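Local atomic coordinates of esterase (Thermotoga maritima, PDB entry 3DOH), a protein that probably hydrolyses carboxylic esters, as a thermostable esterase that joins an immunoglobulin-like domain to an alpha/beta-hydrolase domain. Residues V6-E18 against V22-D34. Numbering follows the deposited sequence.
Sequences VKSVTLITKVFPE and VCAVVIEYPVEID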
ATOM      1  N   VAL A   6     -32.526 -19.732 -20.307  1.00 50.02           N
ATOM      2  CA  VAL A   6     -31.845 -18.485 -20.628  1.00 49.65           C
ATOM      3  C   VAL A   6     -31.845 -18.227 -22.131  1.00 49.65           C
ATOM      4  O   VAL A   6     -31.320 -19.025 -22.907  1.00 49.30           O
ATOM      5  CB  VAL A   6     -30.392 -18.487 -20.117  1.00 49.51           C
ATOM      6  CG1 VAL A   6     -29.515 -17.622 -21.009  1.00 49.22           C
ATOM      7  CG2 VAL A   6     -30.336 -18.007 -18.675  1.00 49.36           C
ATOM      8  N   LYS A   7     -32.437 -17.107 -22.535  1.00 49.54           N
ATOM      9  CA  LYS A   7     -32.732 -16.859 -23.946  1.00 49.06           C
ATOM     10  C   LYS A   7     -31.497 -16.495 -24.778  1.00 47.22           C
ATOM     11  O   LYS A   7     -31.397 -16.888 -25.946  1.00 47.27           O
ATOM     12  CB  LYS A   7     -33.827 -15.788 -24.085  1.00 49.63           C
ATOM     13  CG  LYS A   7     -35.034 -15.986 -23.118  1.00 53.53           C
ATOM     14  CD  LYS A   7     -36.403 -15.691 -23.830  1.00 57.40           C
ATOM     15  CE  LYS A   7     -36.872 -16.840 -24.777  1.00 56.76           C
ATOM     16  NZ  LYS A   7     -38.215 -16.548 -25.402  1.00 55.95           N
ATOM     17  N   SER A   8     -30.581 -15.740 -24.177  1.00 44.52           N
ATOM     18  CA  SER A   8     -29.359 -15.318 -24.856  1.00 42.10           C
ATOM     19  C   SER A   8     -28.417 -14.671 -23.876  1.00 39.79           C
ATOM     20  O   SER A   8     -28.824 -14.237 -22.787  1.00 38.86           O
ATOM     21  CB  SER A   8     -29.649 -14.302 -25.966  1.00 42.22           C
ATOM     22  OG  SER A   8     -30.260 -13.152 -25.410  1.00 42.72           O
ATOM     23  N   VAL A   9     -27.155 -14.652 -24.293  1.00 37.18           N
ATOM     24  CA  VAL A   9     -26.083 -13.942 -23.624  1.00 35.52           C
ATOM     25  C   VAL A   9     -25.328 -13.142 -24.680  1.00 33.73           C
ATOM     26  O   VAL A   9     -24.775 -13.684 -25.630  1.00 33.53           O
ATOM     27  CB  VAL A   9     -25.188 -14.886 -22.841  1.00 35.49           C
ATOM     28  CG1 VAL A   9     -26.038 -15.989 -22.237  1.00 35.56           C
ATOM     29  CG2 VAL A   9     -24.202 -15.495 -23.750  1.00 37.15           C
ATOM     30  N   THR A  10     -25.392 -11.833 -24.546  1.00 32.23           N
ATOM     31  CA  THR A  10     -24.980 -10.950 -25.590  1.00 30.89           C
ATOM     32  C   THR A  10     -23.830 -10.109 -25.069  1.00 30.36           C
ATOM     33  O   THR A  10     -23.920  -9.475 -24.022  1.00 30.51           O
ATOM     34  CB  THR A  10     -26.123 -10.040 -25.994  1.00 31.17           C
ATOM     35  OG1 THR A  10     -27.309 -10.810 -26.215  1.00 30.04           O
ATOM     36  CG2 THR A  10     -25.764  -9.294 -27.251  1.00 31.69           C
ATOM     37  N   LEU A  11     -22.738 -10.157 -25.802  1.00 29.59           N
ATOM     38  CA  LEU A  11     -21.568  -9.357 -25.557  1.00 28.99           C
ATOM     39  C   LEU A  11     -21.787  -7.937 -26.025  1.00 28.79           C
ATOM     40  O   LEU A  11     -22.052  -7.722 -27.199  1.00 29.34           O
ATOM     41  CB  LEU A  11     -20.429  -9.972 -26.352  1.00 28.84           C
ATOM     42  CG  LEU A  11     -19.576 -11.013 -25.630  1.00 29.03           C
ATOM     43  CD1 LEU A  11     -20.378 -11.746 -24.575  1.00 28.22           C
ATOM     44  CD2 LEU A  11     -18.866 -11.946 -26.619  1.00 25.49           C
ATOM     45  N   ILE A  12     -21.702  -6.963 -25.130  1.00 28.45           N
ATOM     46  CA  ILE A  12     -21.808  -5.575 -25.557  1.00 28.89           C
ATOM     47  C   ILE A  12     -20.394  -4.991 -25.730  1.00 29.68           C
ATOM     48  O   ILE A  12     -19.582  -4.996 -24.766  1.00 30.39           O
ATOM     49  CB  ILE A  12     -22.633  -4.706 -24.565  1.00 28.85           C
ATOM     50  CG1 ILE A  12     -23.881  -5.442 -24.067  1.00 28.26           C
ATOM     51  CG2 ILE A  12     -22.980  -3.344 -25.195  1.00 27.88           C
ATOM     52  CD1 ILE A  12     -24.933  -5.710 -25.167  1.00 27.25           C
ATOM     53  N   THR A  13     -20.096  -4.529 -26.951  1.00 29.26           N
ATOM     54  CA  THR A  13     -18.853  -3.826 -27.255  1.00 29.38           C
ATOM     55  C   THR A  13     -19.167  -2.397 -27.539  1.00 29.29           C
ATOM     56  O   THR A  13     -20.282  -2.060 -27.974  1.00 29.54           O
ATOM     57  CB  THR A  13     -18.045  -4.381 -28.495  1.00 30.22           C
ATOM     58  OG1 THR A  13     -18.787  -4.215 -29.720  1.00 32.33           O
ATOM     59  CG2 THR A  13     -17.654  -5.856 -28.316  1.00 30.82           C
ATOM     60  N   LYS A  14     -18.170  -1.546 -27.316  1.00 28.68           N
ATOM     61  CA  LYS A  14     -18.330  -0.132 -27.492  1.00 28.13           C
ATOM     62  C   LYS A  14     -16.955   0.394 -27.903  1.00 28.37           C
ATOM     63  O   LYS A  14     -15.913  -0.149 -27.457  1.00 29.04           O
ATOM     64  CB  LYS A  14     -18.763   0.435 -26.155  1.00 28.15           C
ATOM     65  CG  LYS A  14     -19.096   1.896 -26.147  1.00 30.24           C
ATOM     66  CD  LYS A  14     -18.805   2.443 -24.781  1.00 33.14           C
ATOM     67  CE  LYS A  14     -19.678   3.616 -24.443  1.00 35.64           C
ATOM     68  NZ  LYS A  14     -21.047   3.153 -24.084  1.00 37.13           N
ATOM     69  N   VAL A  15     -16.904   1.432 -28.728  1.00 27.54           N
ATOM     70  CA  VAL A  15     -15.585   1.906 -29.142  1.00 27.71           C
ATOM     71  C   VAL A  15     -15.081   2.968 -28.154  1.00 28.57           C
ATOM     72  O   VAL A  15     -15.670   4.078 -28.046  1.00 28.74           O
ATOM     73  CB  VAL A  15     -15.541   2.413 -30.624  1.00 27.87           C
ATOM     74  CG1 VAL A  15     -14.124   2.808 -31.034  1.00 25.54           C
ATOM     75  CG2 VAL A  15     -16.105   1.359 -31.590  1.00 27.11           C
ATOM     76  N   PHE A  16     -14.004   2.622 -27.437  1.00 28.21           N
ATOM     77  CA  PHE A  16     -13.396   3.528 -26.466  1.00 28.25           C
ATOM     78  C   PHE A  16     -12.177   4.229 -27.099  1.00 29.71           C
ATOM     79  O   PHE A  16     -11.657   3.772 -28.142  1.00 29.84           O
ATOM     80  CB  PHE A  16     -12.987   2.776 -25.200  1.00 26.75           C
ATOM     81  CG  PHE A  16     -14.135   2.293 -24.389  1.00 26.16           C
ATOM     82  CD1 PHE A  16     -14.631   0.994 -24.563  1.00 26.02           C
ATOM     83  CD2 PHE A  16     -14.766   3.143 -23.463  1.00 23.89           C
ATOM     84  CE1 PHE A  16     -15.731   0.537 -23.821  1.00 23.73           C
ATOM     85  CE2 PHE A  16     -15.859   2.711 -22.730  1.00 19.96           C
ATOM     86  CZ  PHE A  16     -16.338   1.413 -22.881  1.00 23.34           C
ATOM     87  N   PRO A  17     -11.689   5.327 -26.471  1.00 30.35           N
ATOM     88  CA  PRO A  17     -10.629   6.046 -27.171  1.00 30.25           C
ATOM     89  C   PRO A  17      -9.476   5.162 -27.681  1.00 30.94           C
ATOM     90  O   PRO A  17      -8.914   5.447 -28.747  1.00 30.81           O
ATOM     91  CB  PRO A  17     -10.187   7.089 -26.138  1.00 30.12           C
ATOM     92  CG  PRO A  17     -11.467   7.372 -25.365  1.00 30.13           C
ATOM     93  CD  PRO A  17     -12.041   5.984 -25.187  1.00 29.94           C
ATOM     94  N   GLU A  18      -9.136   4.087 -26.966  1.00 31.32           N
ATOM     95  CA  GLU A  18      -8.030   3.220 -27.416  1.00 31.89           C
ATOM     96  C   GLU A  18      -8.534   2.000 -28.215  1.00 31.24           C
ATOM     97  O   GLU A  18      -7.798   1.024 -28.419  1.00 31.02           O
ATOM     98  CB  GLU A  18      -7.160   2.785 -26.241  1.00 32.79           C
ATOM     99  CG  GLU A  18      -6.979   3.875 -25.144  1.00 38.45           C
ATOM    100  CD  GLU A  18      -7.833   3.640 -23.876  1.00 47.25           C
ATOM    101  OE1 GLU A  18      -9.001   4.172 -23.790  1.00 48.54           O
ATOM    102  OE2 GLU A  18      -7.318   2.906 -22.970  1.00 50.11           O
ATOM    103  N   VAL A  22     -15.141  -4.972 -25.076  1.00 26.14           N
ATOM    104  CA  VAL A  22     -16.359  -5.542 -24.531  1.00 26.52           C
ATOM    105  C   VAL A  22     -16.583  -4.899 -23.141  1.00 26.89           C
ATOM    106  O   VAL A  22     -15.794  -5.132 -22.208  1.00 25.65           O
ATOM    107  CB  VAL A  22     -16.254  -7.070 -24.336  1.00 26.07           C
ATOM    108  CG1 VAL A  22     -17.593  -7.622 -23.987  1.00 24.93           C
ATOM    109  CG2 VAL A  22     -15.745  -7.748 -25.565  1.00 27.36           C
ATOM    110  N   CYS A  23     -17.669  -4.132 -23.023  1.00 27.52           N
ATOM    111  CA  CYS A  23     -17.967  -3.347 -21.830  1.00 28.84           C
ATOM    112  C   CYS A  23     -19.127  -3.937 -21.044  1.00 29.47           C
ATOM    113  O   CYS A  23     -19.281  -3.676 -19.859  1.00 29.35           O
ATOM    114  CB  CYS A  23     -18.263  -1.892 -22.200  1.00 28.35           C
ATOM    115  SG  CYS A  23     -19.749  -1.697 -23.167  1.00 32.30           S
ATOM    116  N   ALA A  24     -19.959  -4.739 -21.687  1.00 30.59           N
ATOM    117  CA  ALA A  24     -21.008  -5.365 -20.903  1.00 31.66           C
ATOM    118  C   ALA A  24     -21.417  -6.718 -21.455  1.00 32.36           C
ATOM    119  O   ALA A  24     -21.107  -7.057 -22.591  1.00 33.52           O
ATOM    120  CB  ALA A  24     -22.188  -4.443 -20.762  1.00 31.01           C
ATOM    121  N   VAL A  25     -22.059  -7.505 -20.613  1.00 32.32           N
ATOM    122  CA  VAL A  25     -22.645  -8.747 -21.017  1.00 32.32           C
ATOM    123  C   VAL A  25     -24.096  -8.639 -20.576  1.00 32.34           C
ATOM    124  O   VAL A  25     -24.379  -8.324 -19.412  1.00 31.58           O
ATOM    125  CB  VAL A  25     -21.926  -9.930 -20.332  1.00 32.36           C
ATOM    126  CG1 VAL A  25     -22.800 -11.140 -20.317  1.00 31.63           C
ATOM    127  CG2 VAL A  25     -20.609 -10.229 -21.019  1.00 32.67           C
ATOM    128  N   VAL A  26     -25.001  -8.856 -21.522  1.00 33.06           N
ATOM    129  CA  VAL A  26     -26.443  -8.847 -21.247  1.00 34.41           C
ATOM    130  C   VAL A  26     -27.066 -10.241 -21.395  1.00 35.47           C
ATOM    131  O   VAL A  26     -26.959 -10.885 -22.448  1.00 35.67           O
ATOM    132  CB  VAL A  26     -27.191  -7.865 -22.182  1.00 34.54           C
ATOM    133  CG1 VAL A  26     -28.677  -8.032 -22.062  1.00 33.04           C
ATOM    134  CG2 VAL A  26     -26.814  -6.417 -21.867  1.00 35.07           C
ATOM    135  N   ILE A  27     -27.735 -10.695 -20.345  1.00 36.34           N
ATOM    136  CA  ILE A  27     -28.373 -12.009 -20.358  1.00 36.47           C
ATOM    137  C   ILE A  27     -29.877 -11.817 -20.468  1.00 37.93           C
ATOM    138  O   ILE A  27     -30.445 -11.069 -19.692  1.00 37.23           O
ATOM    139  CB  ILE A  27     -28.058 -12.818 -19.068  1.00 36.57           C
ATOM    140  CG1 ILE A  27     -26.533 -12.806 -18.770  1.00 35.42           C
ATOM    141  CG2 ILE A  27     -28.708 -14.221 -19.164  1.00 36.62           C
ATOM    142  CD1 ILE A  27     -26.123 -13.068 -17.344  1.00 33.73           C
ATOM    143  N   GLU A  28     -30.507 -12.464 -21.449  1.00 40.63           N
ATOM    144  CA  GLU A  28     -31.976 -12.439 -21.560  1.00 43.24           C
ATOM    145  C   GLU A  28     -32.528 -13.677 -20.883  1.00 44.85           C
ATOM    146  O   GLU A  28     -32.374 -14.800 -21.391  1.00 45.97           O
ATOM    147  CB  GLU A  28     -32.478 -12.356 -23.015  1.00 42.96           C
ATOM    148  CG  GLU A  28     -34.020 -12.358 -23.109  1.00 43.00           C
ATOM    149  CD  GLU A  28     -34.592 -11.975 -24.494  1.00 43.41           C
ATOM    150  OE1 GLU A  28     -34.107 -12.431 -25.553  1.00 39.82           O
ATOM    151  OE2 GLU A  28     -35.568 -11.202 -24.508  1.00 46.22           O
ATOM    152  N   TYR A  29     -33.155 -13.456 -19.735  1.00 45.95           N
ATOM    153  CA  TYR A  29     -33.784 -14.509 -18.966  1.00 47.32           C
ATOM    154  C   TYR A  29     -35.192 -14.861 -19.473  1.00 48.77           C
ATOM    155  O   TYR A  29     -35.848 -14.017 -20.090  1.00 48.38           O
ATOM    156  CB  TYR A  29     -33.816 -14.078 -17.504  1.00 47.00           C
ATOM    157  CG  TYR A  29     -32.491 -14.341 -16.809  1.00 46.97           C
ATOM    158  CD1 TYR A  29     -32.175 -15.620 -16.333  1.00 46.58           C
ATOM    159  CD2 TYR A  29     -31.545 -13.324 -16.641  1.00 45.34           C
ATOM    160  CE1 TYR A  29     -30.964 -15.873 -15.693  1.00 47.06           C
ATOM    161  CE2 TYR A  29     -30.334 -13.559 -15.996  1.00 44.98           C
ATOM    162  CZ  TYR A  29     -30.043 -14.835 -15.527  1.00 46.70           C
ATOM    163  OH  TYR A  29     -28.835 -15.094 -14.896  1.00 46.91           O
ATOM    164  N   PRO A  30     -35.659 -16.120 -19.225  1.00 50.61           N
ATOM    165  CA  PRO A  30     -37.022 -16.502 -19.663  1.00 51.72           C
ATOM    166  C   PRO A  30     -38.165 -15.677 -18.998  1.00 52.60           C
ATOM    167  O   PRO A  30     -39.154 -15.392 -19.656  1.00 52.31           O
ATOM    168  CB  PRO A  30     -37.097 -18.017 -19.340  1.00 51.49           C
ATOM    169  CG  PRO A  30     -35.684 -18.471 -19.144  1.00 50.46           C
ATOM    170  CD  PRO A  30     -34.983 -17.265 -18.564  1.00 50.86           C
ATOM    171  N   VAL A  31     -38.019 -15.301 -17.725  1.00 54.09           N
ATOM    172  CA  VAL A  31     -38.875 -14.258 -17.136  1.00 55.80           C
ATOM    173  C   VAL A  31     -38.144 -12.966 -16.854  1.00 56.50           C
ATOM    174  O   VAL A  31     -36.941 -12.812 -17.148  1.00 57.43           O
ATOM    175  CB  VAL A  31     -39.510 -14.644 -15.805  1.00 56.09           C
ATOM    176  CG1 VAL A  31     -41.067 -14.616 -15.913  1.00 56.54           C
ATOM    177  CG2 VAL A  31     -38.916 -15.963 -15.263  1.00 57.03           C
ATOM    178  N   GLU A  32     -38.895 -12.027 -16.293  1.00 57.03           N
ATOM    179  CA  GLU A  32     -38.340 -10.774 -15.837  1.00 57.78           C
ATOM    180  C   GLU A  32     -37.569 -11.112 -14.564  1.00 57.39           C
ATOM    181  O   GLU A  32     -37.633 -12.239 -14.090  1.00 57.58           O
ATOM    182  CB  GLU A  32     -39.446  -9.727 -15.561  1.00 57.86           C
ATOM    183  CG  GLU A  32     -39.935  -8.886 -16.764  1.00 58.19           C
ATOM    184  CD  GLU A  32     -40.539  -7.508 -16.344  1.00 58.94           C
ATOM    185  OE1 GLU A  32     -40.545  -7.164 -15.133  1.00 59.50           O
ATOM    186  OE2 GLU A  32     -41.003  -6.752 -17.228  1.00 59.12           O
ATOM    187  N   ILE A  33     -36.844 -10.129 -14.036  1.00 57.27           N
ATOM    188  CA  ILE A  33     -36.013 -10.259 -12.849  1.00 56.67           C
ATOM    189  C   ILE A  33     -35.935  -8.876 -12.221  1.00 56.73           C
ATOM    190  O   ILE A  33     -35.938  -7.873 -12.940  1.00 56.23           O
ATOM    191  CB  ILE A  33     -34.598 -10.711 -13.238  1.00 56.35           C
ATOM    192  CG1 ILE A  33     -34.659 -12.110 -13.830  1.00 56.58           C
ATOM    193  CG2 ILE A  33     -33.639 -10.656 -12.044  1.00 55.98           C
ATOM    194  CD1 ILE A  33     -33.349 -12.649 -14.218  1.00 57.92           C
ATOM    195  N   ASP A  34     -35.869  -8.833 -10.889  1.00 56.99           N
ATOM    196  CA  ASP A  34     -35.595  -7.600 -10.129  1.00 57.26           C
ATOM    197  C   ASP A  34     -34.100  -7.456  -9.877  1.00 56.65           C
ATOM    198  O   ASP A  34     -33.476  -8.286  -9.205  1.00 56.10           O
ATOM    199  CB  ASP A  34     -36.314  -7.627  -8.788  1.00 57.61           C
ATOM    200  CG  ASP A  34     -36.198  -8.974  -8.125  1.00 60.14           C
ATOM    201  OD1 ASP A  34     -36.495  -9.984  -8.824  1.00 62.70           O
ATOM    202  OD2 ASP A  34     -35.778  -9.036  -6.938  1.00 63.58           O
TER
HETATM  203  O   HOH W   1     -28.869 -11.073 -24.191  1.00 33.27           O
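Ile-12 packs over Ala-24 and Val-26 on one face of an antiparallel hairpin made by strands 8-16 and 19-29. Its CB lies 3.8 Å from Ala-24 CB. With chi1 at -42°, CG1 stands beside the backbone N and runs along the partner strand to Val-26 CG2, and CD1 ends 3.9 Å from that same methyl, Val-26 CG2. The other branch, CG2, turns back toward Cys-23 SG, and Leu-139 of strand 129-139 also touches this side chain. On the opposite face, Leu-11 and Val-25 lie side by side, CD1 of the leucine against CG2 of the valine, while Thr-13 CG2 meets Val-22 CG2; Tyr-110 and Val-112 of strand 110-114 pack against this side.

Thr-10 and Val-26 exchange two backbone hydrogen bonds, both 2.8 Å between N and O. On the face that carries Ile-12, a water donates to Val-26 O and is hydrogen-bonded to Ser-8 OG and Thr-10 OG1. Two classic beta bulges interrupt the regular pairing. At one, Ile-12 O accepts from both Cys-23 N (2.7 Å) and Ala-24 N (3.1 Å); at the other, Glu-28 O accepts from Lys-7 N (2.6 Å) and, weakly, from Ser-8 N. Next to the Ile-12 bulge, Cys-23 CB meets the edge of the Phe-16 ring, near its plane.

Val-9, Leu-11 and Thr-13 also bond through their backbones to strand 129-139, placing this bulged hairpin within the beta fold of the N-terminal immunoglobulin-like domain.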